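Local structure of ABC transporter (Caldanaerobius, 4G68) at residues 115-123 / 142-150; 127-135 / 356-364. The protein probably serves as the extracellular solute-binding component of an ABC transporter, capturing xylan-derived oligosaccharides for uptake by a thermophilic bacterium. All coordinates share one frame; numbering follows the deposited sequence.

Contact 1: residues 115-123 / 142-150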
ATOM      1  N   LYS C 115      13.183  -4.100  19.946  1.00 21.71           N
ATOM      2  CA  LYS C 115      13.966  -4.659  18.809  1.00 23.55           C
ATOM      3  C   LYS C 115      14.388  -3.617  17.799  1.00 25.31           C
ATOM      4  O   LYS C 115      15.138  -3.946  16.855  1.00 23.44           O
ATOM      5  CB  LYS C 115      13.150  -5.689  18.036  1.00 23.55           C
ATOM      6  CG  LYS C 115      12.513  -6.724  18.911  1.00 27.22           C
ATOM      7  CD  LYS C 115      13.551  -7.545  19.650  1.00 26.50           C
ATOM      8  CE  LYS C 115      12.755  -8.664  20.296  1.00 24.23           C
ATOM      9  NZ  LYS C 115      13.652  -9.611  20.894  1.00 27.17           N
ATOM     10  N   VAL C 116      13.912  -2.375  17.993  1.00 26.16           N
ATOM     11  CA  VAL C 116      14.235  -1.255  17.062  1.00 27.09           C
ATOM     12  C   VAL C 116      14.951  -0.083  17.748  1.00 26.33           C
ATOM     13  O   VAL C 116      14.483   0.423  18.789  1.00 28.23           O
ATOM     14  CB  VAL C 116      12.953  -0.745  16.368  1.00 29.48           C
ATOM     15  CG1 VAL C 116      13.294   0.254  15.285  1.00 24.67           C
ATOM     16  CG2 VAL C 116      12.161  -1.905  15.742  1.00 29.20           C
ATOM     17  N   LEU C 117      16.050   0.348  17.136  1.00 24.82           N
ATOM     18  CA  LEU C 117      16.865   1.512  17.574  1.00 26.47           C
ATOM     19  C   LEU C 117      16.077   2.807  17.510  1.00 27.28           C
ATOM     20  O   LEU C 117      15.553   3.135  16.438  1.00 28.20           O
ATOM     21  CB  LEU C 117      18.154   1.666  16.717  1.00 27.87           C
ATOM     22  CG  LEU C 117      19.093   2.783  17.232  1.00 30.82           C
ATOM     23  CD1 LEU C 117      19.529   2.494  18.674  1.00 31.82           C
ATOM     24  CD2 LEU C 117      20.331   3.025  16.368  1.00 31.06           C
ATOM     25  N   GLN C 118      15.972   3.502  18.649  1.00 25.57           N
ATOM     26  CA  GLN C 118      15.385   4.855  18.716  1.00 25.97           C
ATOM     27  C   GLN C 118      16.271   5.871  17.991  1.00 25.65           C
ATOM     28  O   GLN C 118      17.512   5.902  18.164  1.00 26.31           O
ATOM     29  CB  GLN C 118      15.218   5.284  20.165  1.00 24.40           C
ATOM     30  CG  GLN C 118      14.378   6.535  20.362  1.00 27.01           C
ATOM     31  CD  GLN C 118      14.598   7.154  21.729  1.00 26.89           C
ATOM     32  OE1 GLN C 118      14.897   6.432  22.706  1.00 25.82           O
ATOM     33  NE2 GLN C 118      14.468   8.492  21.817  1.00 23.05           N
ATOM     34  N   LEU C 119      15.656   6.712  17.180  1.00 24.27           N
ATOM     35  CA  LEU C 119      16.427   7.545  16.279  1.00 23.21           C
ATOM     36  C   LEU C 119      16.424   9.042  16.607  1.00 23.55           C
ATOM     37  O   LEU C 119      17.107   9.795  15.887  1.00 24.89           O
ATOM     38  CB  LEU C 119      15.966   7.329  14.824  1.00 23.59           C
ATOM     39  CG  LEU C 119      16.012   5.922  14.214  1.00 26.08           C
ATOM     40  CD1 LEU C 119      15.585   5.928  12.735  1.00 24.64           C
ATOM     41  CD2 LEU C 119      17.389   5.276  14.369  1.00 25.40           C
ATOM     42  N   ASP C 120      15.758   9.481  17.692  1.00 22.46           N
ATOM     43  CA  ASP C 120      15.625  10.937  17.929  1.00 24.61           C
ATOM     44  C   ASP C 120      16.969  11.626  18.082  1.00 28.14           C
ATOM     45  O   ASP C 120      17.117  12.815  17.722  1.00 32.17           O
ATOM     46  CB  ASP C 120      14.765  11.244  19.141  1.00 30.75           C
ATOM     47  CG  ASP C 120      13.385  10.719  18.972  1.00 31.72           C
ATOM     48  OD1 ASP C 120      12.470  11.501  18.557  1.00 30.49           O
ATOM     49  OD2 ASP C 120      13.273   9.486  19.155  1.00 29.16           O
ATOM     50  N   SER C 121      17.955  10.890  18.611  1.00 27.14           N
ATOM     51  CA  SER C 121      19.306  11.461  18.788  1.00 27.77           C
ATOM     52  C   SER C 121      20.010  11.693  17.446  1.00 29.15           C
ATOM     53  O   SER C 121      20.988  12.461  17.399  1.00 25.63           O
ATOM     54  CB  SER C 121      20.204  10.604  19.700  1.00 26.27           C
ATOM     55  OG  SER C 121      20.470   9.335  19.112  1.00 25.11           O
ATOM     56  N   TYR C 122      19.556  11.004  16.401  1.00 22.20           N
ATOM     57  CA  TYR C 122      20.136  11.178  15.056  1.00 26.94           C
ATOM     58  C   TYR C 122      19.300  12.078  14.142  1.00 28.39           C
ATOM     59  O   TYR C 122      19.588  12.179  12.952  1.00 32.12           O
ATOM     60  CB  TYR C 122      20.374   9.882  14.331  1.00 25.11           C
ATOM     61  CG  TYR C 122      21.200   8.823  15.023  1.00 28.36           C
ATOM     62  CD1 TYR C 122      22.605   8.703  14.762  1.00 27.74           C
ATOM     63  CD2 TYR C 122      20.585   7.888  15.859  1.00 28.05           C
ATOM     64  CE1 TYR C 122      23.349   7.714  15.357  1.00 27.84           C
ATOM     65  CE2 TYR C 122      21.322   6.875  16.470  1.00 31.00           C
ATOM     66  CZ  TYR C 122      22.689   6.803  16.231  1.00 28.05           C
ATOM     67  OH  TYR C 122      23.375   5.798  16.820  1.00 27.56           O
ATOM     68  N   LEU C 123      18.295  12.763  14.701  1.00 30.07           N
ATOM     69  CA  LEU C 123      17.387  13.567  13.899  1.00 29.95           C
ATOM     70  C   LEU C 123      17.402  15.057  14.254  1.00 31.43           C
ATOM     71  O   LEU C 123      16.462  15.800  13.940  1.00 25.77           O
ATOM     72  CB  LEU C 123      15.950  12.989  13.943  1.00 31.97           C
ATOM     73  CG  LEU C 123      15.808  11.544  13.482  1.00 30.82           C
ATOM     74  CD1 LEU C 123      14.362  11.065  13.607  1.00 29.96           C
ATOM     75  CD2 LEU C 123      16.333  11.423  12.061  1.00 30.93           C
ATOM     76  N   ASN C 142       5.181   6.176  21.396  1.00 28.91           N
ATOM     77  CA  ASN C 142       5.430   6.714  22.721  1.00 29.42           C
ATOM     78  C   ASN C 142       6.319   7.970  22.616  1.00 26.04           C
ATOM     79  O   ASN C 142       7.239   8.140  23.395  1.00 27.39           O
ATOM     80  CB  ASN C 142       6.112   5.646  23.568  1.00 30.95           C
ATOM     81  CG  ASN C 142       5.341   4.346  23.578  1.00 34.80           C
ATOM     82  OD1 ASN C 142       4.236   4.276  24.130  1.00 39.36           O
ATOM     83  ND2 ASN C 142       5.909   3.300  22.949  1.00 32.62           N
ATOM     84  N   GLY C 143       6.025   8.851  21.662  1.00 25.94           N
ATOM     85  CA  GLY C 143       6.694  10.182  21.624  1.00 24.65           C
ATOM     86  C   GLY C 143       8.116  10.144  21.075  1.00 29.86           C
ATOM     87  O   GLY C 143       8.822  11.153  21.077  1.00 27.67           O
ATOM     88  N   LYS C 144       8.554   8.970  20.610  1.00 27.93           N
ATOM     89  CA  LYS C 144       9.921   8.757  20.170  1.00 28.40           C
ATOM     90  C   LYS C 144       9.893   8.239  18.751  1.00 28.24           C
ATOM     91  O   LYS C 144       8.905   7.609  18.347  1.00 29.09           O
ATOM     92  CB  LYS C 144      10.605   7.746  21.097  1.00 29.73           C
ATOM     93  CG  LYS C 144      10.763   8.268  22.527  1.00 32.11           C
ATOM     94  CD  LYS C 144      11.225   7.197  23.512  1.00 38.01           C
ATOM     95  CE  LYS C 144      10.127   6.175  23.801  1.00 42.81           C
ATOM     96  NZ  LYS C 144       9.092   6.667  24.756  1.00 48.36           N
ATOM     97  N   ILE C 145      10.969   8.487  17.999  1.00 25.68           N
ATOM     98  CA  ILE C 145      11.005   8.110  16.602  1.00 27.11           C
ATOM     99  C   ILE C 145      11.794   6.806  16.478  1.00 27.42           C
ATOM    100  O   ILE C 145      12.912   6.688  17.035  1.00 26.15           O
ATOM    101  CB  ILE C 145      11.748   9.136  15.732  1.00 28.96           C
ATOM    102  CG1 ILE C 145      11.184  10.549  15.911  1.00 32.21           C
ATOM    103  CG2 ILE C 145      11.823   8.650  14.270  1.00 27.00           C
ATOM    104  CD1 ILE C 145       9.999  10.853  15.089  1.00 30.55           C
ATOM    105  N   TYR C 146      11.240   5.865  15.707  1.00 25.94           N
ATOM    106  CA  TYR C 146      11.873   4.549  15.463  1.00 23.51           C
ATOM    107  C   TYR C 146      12.164   4.141  13.994  1.00 22.06           C
ATOM    108  O   TYR C 146      12.534   2.975  13.739  1.00 21.61           O
ATOM    109  CB  TYR C 146      11.020   3.422  16.100  1.00 22.65           C
ATOM    110  CG  TYR C 146      11.096   3.445  17.598  1.00 21.70           C
ATOM    111  CD1 TYR C 146      12.146   2.806  18.263  1.00 22.00           C
ATOM    112  CD2 TYR C 146      10.172   4.164  18.342  1.00 21.76           C
ATOM    113  CE1 TYR C 146      12.233   2.854  19.641  1.00 22.22           C
ATOM    114  CE2 TYR C 146      10.239   4.210  19.718  1.00 22.87           C
ATOM    115  CZ  TYR C 146      11.259   3.547  20.366  1.00 23.65           C
ATOM    116  OH  TYR C 146      11.352   3.573  21.751  1.00 26.92           O
ATOM    117  N   GLY C 147      12.048   5.074  13.050  1.00 21.56           N
ATOM    118  CA  GLY C 147      12.249   4.740  11.651  1.00 21.35           C
ATOM    119  C   GLY C 147      12.448   6.006  10.820  1.00 23.87           C
ATOM    120  O   GLY C 147      12.106   7.096  11.267  1.00 20.07           O
ATOM    121  N   ILE C 148      13.022   5.834   9.631  1.00 23.69           N
ATOM    122  CA  ILE C 148      13.197   6.918   8.663  1.00 22.37           C
ATOM    123  C   ILE C 148      12.138   6.646   7.571  1.00 21.64           C
ATOM    124  O   ILE C 148      12.246   5.664   6.845  1.00 20.62           O
ATOM    125  CB  ILE C 148      14.642   6.887   8.034  1.00 23.20           C
ATOM    126  CG1 ILE C 148      15.761   7.076   9.109  1.00 20.97           C
ATOM    127  CG2 ILE C 148      14.781   7.899   6.913  1.00 20.92           C
ATOM    128  CD1 ILE C 148      15.573   8.236  10.083  1.00 21.80           C
ATOM    129  N   PRO C 149      11.104   7.509   7.454  1.00 21.96           N
ATOM    130  CA  PRO C 149      10.067   7.270   6.449  1.00 24.47           C
ATOM    131  C   PRO C 149      10.672   7.425   5.058  1.00 25.05           C
ATOM    132  O   PRO C 149      11.675   8.174   4.901  1.00 27.21           O
ATOM    133  CB  PRO C 149       9.016   8.373   6.744  1.00 22.94           C
ATOM    134  CG  PRO C 149       9.378   8.887   8.095  1.00 23.52           C
ATOM    135  CD  PRO C 149      10.864   8.757   8.178  1.00 23.33           C
ATOM    136  N   PHE C 150      10.117   6.729   4.055  1.00 23.63           N
ATOM    137  CA  PHE C 150      10.581   6.984   2.672  1.00 22.67           C
ATOM    138  C   PHE C 150       9.466   7.085   1.620  1.00 24.45           C
ATOM    139  O   PHE C 150       9.666   7.713   0.587  1.00 21.69           O
ATOM    140  CB  PHE C 150      11.650   5.993   2.235  1.00 20.92           C
ATOM    141  CG  PHE C 150      11.113   4.620   1.882  1.00 23.98           C
ATOM    142  CD1 PHE C 150      10.712   4.325   0.578  1.00 25.52           C
ATOM    143  CD2 PHE C 150      11.045   3.612   2.854  1.00 23.19           C
ATOM    144  CE1 PHE C 150      10.187   3.065   0.251  1.00 27.16           C
ATOM    145  CE2 PHE C 150      10.565   2.339   2.525  1.00 24.47           C
ATOM    146  CZ  PHE C 150      10.133   2.071   1.224  1.00 26.83           C
TER

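Contact 2: residues 127-135 / 356-364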
ATOM      1  N   THR C 127      17.744  16.558   9.293  1.00 33.01           N
ATOM      2  CA  THR C 127      17.100  15.543   8.438  1.00 32.58           C
ATOM      3  C   THR C 127      15.587  15.779   8.321  1.00 32.57           C
ATOM      4  O   THR C 127      15.056  15.685   7.222  1.00 33.87           O
ATOM      5  CB  THR C 127      17.332  14.112   8.975  1.00 33.41           C
ATOM      6  OG1 THR C 127      18.715  13.754   8.874  1.00 32.33           O
ATOM      7  CG2 THR C 127      16.506  13.073   8.191  1.00 33.16           C
ATOM      8  N   LYS C 128      14.895  16.116   9.428  1.00 29.30           N
ATOM      9  CA  LYS C 128      13.427  16.221   9.346  1.00 32.66           C
ATOM     10  C   LYS C 128      12.947  17.161   8.222  1.00 31.84           C
ATOM     11  O   LYS C 128      11.936  16.913   7.540  1.00 30.13           O
ATOM     12  CB  LYS C 128      12.838  16.643  10.672  1.00 33.89           C
ATOM     13  CG  LYS C 128      12.955  15.596  11.761  1.00 34.97           C
ATOM     14  CD  LYS C 128      12.349  16.112  13.071  1.00 34.10           C
ATOM     15  CE  LYS C 128      12.308  15.008  14.109  1.00 31.35           C
ATOM     16  NZ  LYS C 128      11.631  15.370  15.395  1.00 36.35           N
ATOM     17  N   ASP C 129      13.708  18.227   8.042  1.00 28.89           N
ATOM     18  CA  ASP C 129      13.358  19.323   7.151  1.00 30.98           C
ATOM     19  C   ASP C 129      13.462  18.921   5.710  1.00 27.43           C
ATOM     20  O   ASP C 129      12.959  19.612   4.831  1.00 27.91           O
ATOM     21  CB  ASP C 129      14.266  20.515   7.450  1.00 31.53           C
ATOM     22  CG  ASP C 129      14.065  21.019   8.859  1.00 40.95           C
ATOM     23  OD1 ASP C 129      12.898  20.893   9.345  1.00 36.91           O
ATOM     24  OD2 ASP C 129      15.061  21.491   9.495  1.00 48.04           O
ATOM     25  N   GLN C 130      14.094  17.785   5.475  1.00 26.87           N
ATOM     26  CA  GLN C 130      14.257  17.263   4.128  1.00 26.08           C
ATOM     27  C   GLN C 130      13.107  16.369   3.731  1.00 26.74           C
ATOM     28  O   GLN C 130      13.047  15.912   2.567  1.00 25.83           O
ATOM     29  CB  GLN C 130      15.562  16.471   4.051  1.00 27.31           C
ATOM     30  CG  GLN C 130      16.808  17.309   4.353  1.00 24.13           C
ATOM     31  CD  GLN C 130      18.051  16.540   4.107  1.00 25.82           C
ATOM     32  OE1 GLN C 130      18.446  15.717   4.907  1.00 34.92           O
ATOM     33  NE2 GLN C 130      18.685  16.782   2.983  1.00 31.36           N
ATOM     34  N   LEU C 131      12.253  16.028   4.699  1.00 22.87           N
ATOM     35  CA  LEU C 131      10.989  15.290   4.363  1.00 25.75           C
ATOM     36  C   LEU C 131       9.744  16.200   4.355  1.00 27.18           C
ATOM     37  O   LEU C 131       9.719  17.259   4.991  1.00 24.60           O
ATOM     38  CB  LEU C 131      10.748  14.063   5.267  1.00 23.42           C
ATOM     39  CG  LEU C 131      11.767  12.934   5.120  1.00 21.60           C
ATOM     40  CD1 LEU C 131      12.925  13.157   6.099  1.00 20.18           C
ATOM     41  CD2 LEU C 131      11.067  11.659   5.511  1.00 22.13           C
ATOM     42  N   LEU C 132       8.702  15.781   3.629  1.00 28.40           N
ATOM     43  CA  LEU C 132       7.419  16.490   3.646  1.00 27.55           C
ATOM     44  C   LEU C 132       6.863  16.509   5.060  1.00 29.67           C
ATOM     45  O   LEU C 132       7.262  15.670   5.875  1.00 30.03           O
ATOM     46  CB  LEU C 132       6.388  15.801   2.729  1.00 28.97           C
ATOM     47  CG  LEU C 132       6.511  16.006   1.230  1.00 33.28           C
ATOM     48  CD1 LEU C 132       7.423  15.005   0.623  1.00 31.22           C
ATOM     49  CD2 LEU C 132       5.159  15.777   0.555  1.00 35.91           C
ATOM     50  N   PRO C 133       5.937  17.460   5.352  1.00 27.88           N
ATOM     51  CA  PRO C 133       5.416  17.657   6.715  1.00 28.30           C
ATOM     52  C   PRO C 133       4.618  16.444   7.150  1.00 25.94           C
ATOM     53  O   PRO C 133       3.977  15.805   6.299  1.00 22.68           O
ATOM     54  CB  PRO C 133       4.491  18.891   6.579  1.00 27.08           C
ATOM     55  CG  PRO C 133       4.863  19.543   5.305  1.00 30.49           C
ATOM     56  CD  PRO C 133       5.348  18.432   4.396  1.00 29.89           C
ATOM     57  N   GLY C 134       4.686  16.113   8.442  1.00 26.61           N
ATOM     58  CA  GLY C 134       3.942  14.968   8.974  1.00 27.56           C
ATOM     59  C   GLY C 134       4.505  13.576   8.643  1.00 28.71           C
ATOM     60  O   GLY C 134       3.880  12.556   8.992  1.00 29.93           O
ATOM     61  N   SER C 135       5.670  13.516   7.977  1.00 27.27           N
ATOM     62  CA  SER C 135       6.239  12.222   7.565  1.00 25.20           C
ATOM     63  C   SER C 135       6.534  11.234   8.717  1.00 25.90           C
ATOM     64  O   SER C 135       6.455   9.988   8.538  1.00 22.35           O
ATOM     65  CB  SER C 135       7.527  12.415   6.721  1.00 25.84           C
ATOM     66  OG  SER C 135       7.224  12.821   5.389  1.00 26.39           O
ATOM     67  N   GLY C 356       6.167   4.191  -5.728  1.00 22.84           N
ATOM     68  CA  GLY C 356       5.586   4.787  -4.527  1.00 23.84           C
ATOM     69  C   GLY C 356       5.279   6.272  -4.647  1.00 23.21           C
ATOM     70  O   GLY C 356       5.484   6.864  -5.715  1.00 19.10           O
ATOM     71  N   LEU C 357       4.727   6.840  -3.577  1.00 22.19           N
ATOM     72  CA  LEU C 357       4.625   8.296  -3.439  1.00 22.62           C
ATOM     73  C   LEU C 357       5.732   8.792  -2.476  1.00 22.19           C
ATOM     74  O   LEU C 357       5.871   8.232  -1.366  1.00 22.97           O
ATOM     75  CB  LEU C 357       3.252   8.665  -2.918  1.00 21.36           C
ATOM     76  CG  LEU C 357       2.142   8.442  -3.946  1.00 24.99           C
ATOM     77  CD1 LEU C 357       0.809   8.262  -3.230  1.00 25.06           C
ATOM     78  CD2 LEU C 357       2.117   9.571  -5.007  1.00 26.63           C
ATOM     79  N   PRO C 358       6.527   9.820  -2.892  1.00 22.53           N
ATOM     80  CA  PRO C 358       7.727  10.179  -2.127  1.00 19.85           C
ATOM     81  C   PRO C 358       7.390  10.756  -0.762  1.00 21.06           C
ATOM     82  O   PRO C 358       6.416  11.553  -0.624  1.00 21.82           O
ATOM     83  CB  PRO C 358       8.397  11.262  -3.007  1.00 21.67           C
ATOM     84  CG  PRO C 358       7.286  11.858  -3.844  1.00 20.66           C
ATOM     85  CD  PRO C 358       6.409  10.638  -4.137  1.00 22.53           C
ATOM     86  N   ALA C 359       8.152  10.365   0.260  1.00 21.01           N
ATOM     87  CA  ALA C 359       8.035  11.020   1.576  1.00 20.68           C
ATOM     88  C   ALA C 359       9.018  12.152   1.735  1.00 22.57           C
ATOM     89  O   ALA C 359       8.800  13.064   2.576  1.00 22.39           O
ATOM     90  CB  ALA C 359       8.202  10.049   2.750  1.00 20.81           C
ATOM     91  N   TRP C 360      10.101  12.094   0.962  1.00 21.03           N
ATOM     92  CA  TRP C 360      11.136  13.128   1.047  1.00 23.35           C
ATOM     93  C   TRP C 360      10.813  14.183   0.044  1.00 25.44           C
ATOM     94  O   TRP C 360      10.115  13.897  -0.941  1.00 23.80           O
ATOM     95  CB  TRP C 360      12.492  12.562   0.704  1.00 24.87           C
ATOM     96  CG  TRP C 360      13.024  11.654   1.782  1.00 25.53           C
ATOM     97  CD1 TRP C 360      12.461  10.448   2.240  1.00 22.08           C
ATOM     98  CD2 TRP C 360      14.199  11.885   2.629  1.00 25.09           C
ATOM     99  NE1 TRP C 360      13.227   9.905   3.253  1.00 22.65           N
ATOM    100  CE2 TRP C 360      14.266  10.740   3.562  1.00 23.99           C
ATOM    101  CE3 TRP C 360      15.164  12.918   2.740  1.00 23.68           C
ATOM    102  CZ2 TRP C 360      15.291  10.618   4.500  1.00 23.95           C
ATOM    103  CZ3 TRP C 360      16.176  12.773   3.698  1.00 22.27           C
ATOM    104  CH2 TRP C 360      16.244  11.648   4.553  1.00 20.66           C
ATOM    105  N   LYS C 361      11.293  15.396   0.279  1.00 22.96           N
ATOM    106  CA  LYS C 361      11.025  16.507  -0.662  1.00 26.54           C
ATOM    107  C   LYS C 361      11.768  16.131  -1.927  1.00 29.02           C
ATOM    108  O   LYS C 361      12.682  15.313  -1.880  1.00 30.12           O
ATOM    109  CB  LYS C 361      11.502  17.873  -0.117  1.00 28.24           C
ATOM    110  CG  LYS C 361      10.826  18.273   1.183  1.00 26.53           C
ATOM    111  CD  LYS C 361      11.558  19.413   1.865  1.00 26.42           C
ATOM    112  CE  LYS C 361      10.616  20.077   2.862  1.00 27.97           C
ATOM    113  NZ  LYS C 361      11.180  21.301   3.508  1.00 26.73           N
ATOM    114  N   TYR C 362      11.341  16.690  -3.050  1.00 25.89           N
ATOM    115  CA  TYR C 362      11.759  16.193  -4.333  1.00 29.66           C
ATOM    116  C   TYR C 362      12.022  17.346  -5.311  1.00 31.27           C
ATOM    117  O   TYR C 362      11.879  17.182  -6.519  1.00 35.14           O
ATOM    118  CB  TYR C 362      10.709  15.193  -4.865  1.00 26.91           C
ATOM    119  CG  TYR C 362       9.293  15.702  -4.765  1.00 25.62           C
ATOM    120  CD1 TYR C 362       8.754  16.528  -5.769  1.00 25.54           C
ATOM    121  CD2 TYR C 362       8.469  15.326  -3.711  1.00 26.18           C
ATOM    122  CE1 TYR C 362       7.454  16.969  -5.703  1.00 24.24           C
ATOM    123  CE2 TYR C 362       7.152  15.773  -3.635  1.00 25.87           C
ATOM    124  CZ  TYR C 362       6.650  16.593  -4.645  1.00 25.09           C
ATOM    125  OH  TYR C 362       5.345  17.064  -4.592  1.00 22.86           O
ATOM    126  N   ASP C 363      12.405  18.505  -4.756  1.00 35.49           N
ATOM    127  CA  ASP C 363      12.865  19.680  -5.545  1.00 36.30           C
ATOM    128  C   ASP C 363      14.094  19.372  -6.402  1.00 36.91           C
ATOM    129  O   ASP C 363      14.233  19.917  -7.504  1.00 34.81           O
ATOM    130  CB  ASP C 363      13.207  20.852  -4.613  1.00 40.56           C
ATOM    131  CG  ASP C 363      12.060  21.218  -3.694  1.00 39.54           C
ATOM    132  OD1 ASP C 363      11.031  21.739  -4.179  1.00 41.44           O
ATOM    133  OD2 ASP C 363      12.197  20.991  -2.472  1.00 43.70           O
ATOM    134  N   ASN C 364      14.977  18.495  -5.906  1.00 33.64           N
ATOM    135  CA  ASN C 364      16.122  18.033  -6.702  1.00 33.65           C
ATOM    136  C   ASN C 364      15.792  17.270  -7.987  1.00 33.20           C
ATOM    137  O   ASN C 364      16.717  17.055  -8.796  1.00 31.75           O
ATOM    138  CB  ASN C 364      17.104  17.192  -5.867  1.00 29.73           C
ATOM    139  CG  ASN C 364      16.432  15.958  -5.191  1.00 27.52           C
ATOM    140  OD1 ASN C 364      16.947  14.870  -5.245  1.00 24.22           O
ATOM    141  ND2 ASN C 364      15.342  16.169  -4.498  1.00 25.61           N
TER
HETATM  142  O   HOH W   1      14.542  15.678   0.240  1.00 27.64           O

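Contact 1: residues 115-123 / 142-150
D120 OD2 accepts two N-H groups, one from each segment. The backbone N of I145 reaches its syn lone pair at 2.8 Å, nearly straight at 171°, while Q118 NE2 comes from above the carboxylate plane at 3.1 Å. The two bonds restrict rotation of the carboxylate, and they would probably favour its charged form. CG of D120 is anti to its carbonyl carbon (chi1 -61°), which places the carboxylate beside its own backbone N, within reach of I145 N. Backbone to backbone, L119 N donates to I145 O at 2.7 Å. I145 is thus held through both its N and its O, by a side chain and a main chain.

Q118 lies extended with its amide against the CG and CD methylenes of K144, whose chain then bends so that NZ bonds to N142 O. The Y146 ring presents its edge to V116 O, which lies in the ring plane 3.4 Å from CE1, and V116 CG1 packs on Y146 CB. On the buried side, the L119 and I148 side chains meet at about a right angle, CD1 to CD1 at 3.5 Å. L123 spans the two isoleucines, CD1 on I145 CG2 at 3.6 Å and CD2 on I148 CD1.

In a fold consistent with the PBP clan, the loop after helix 108-112 is laid on the start of strand 144-160. Helix 332-353 packs on L119 and I148 through V336 and A343, V116 rests on F110 and V111, and the backbones of L117 and I148 hydrogen-bond to V325 and L323 of strand 317-325.

Contact 2: residues 127-135 / 356-364
L131 sets its CG over one face of the W360 indole, 3.6 Å from the centroid of the five-membered ring and 7° off the normal, a CH-pi contact. CG is anti to the L131 carbonyl carbon (chi1 -66°), which brings the branch point over the ring. L131 CD1 reaches over W360 CE2 towards CZ2, and L131 CD2 lies over W360 NE1 and CD1. Beside this tight, buried half L131 and W360 form a single antiparallel bridge, a non-hydrogen-bonded pair flanked by L132 N to A359 O and K361 N to Q130 O, both 2.9 Å. S135 OG donates to L132 O at 2.9 Å, from above the carbonyl plane, within the type II turn L132-S135.

The opposite character belongs to the exposed D129, Q130 and K361. K361 runs extended along the 129-131 backbone, and its NZ meets D129 O at 2.8 Å. A water at the edge of the indole donates to both Q130 O and K361 O.

W360 NE1 bonds to P149 O of strand 144-160. Within the probable PBP-type fold the bridge ties the loop to the chain just after strand 357-358, with helix 332-353 against the indole through A343 and K344.

From the N terminus, the chain leaves helix 108-112 and enters a long loop that supplies the first segment of both contacts, 115-123 and then 127-135. Contact 1 closes a short loop when the chain returns at 142-150, so 127-135 lies inside that loop. Contact 2 is closed only some 220 residues after 127-135, by 356-364, after helix 332-353; the two closures therefore cross. Their centres are 16 Å apart, and the segments 142-150 and 356-364 meet directly, with F150 O 3.1 Å from A359 N. Together the contacts fasten one loop to strand 144-160 and to the chain just after strand 357-358, its antiparallel neighbour in the mixed sheet, beside helix 332-353.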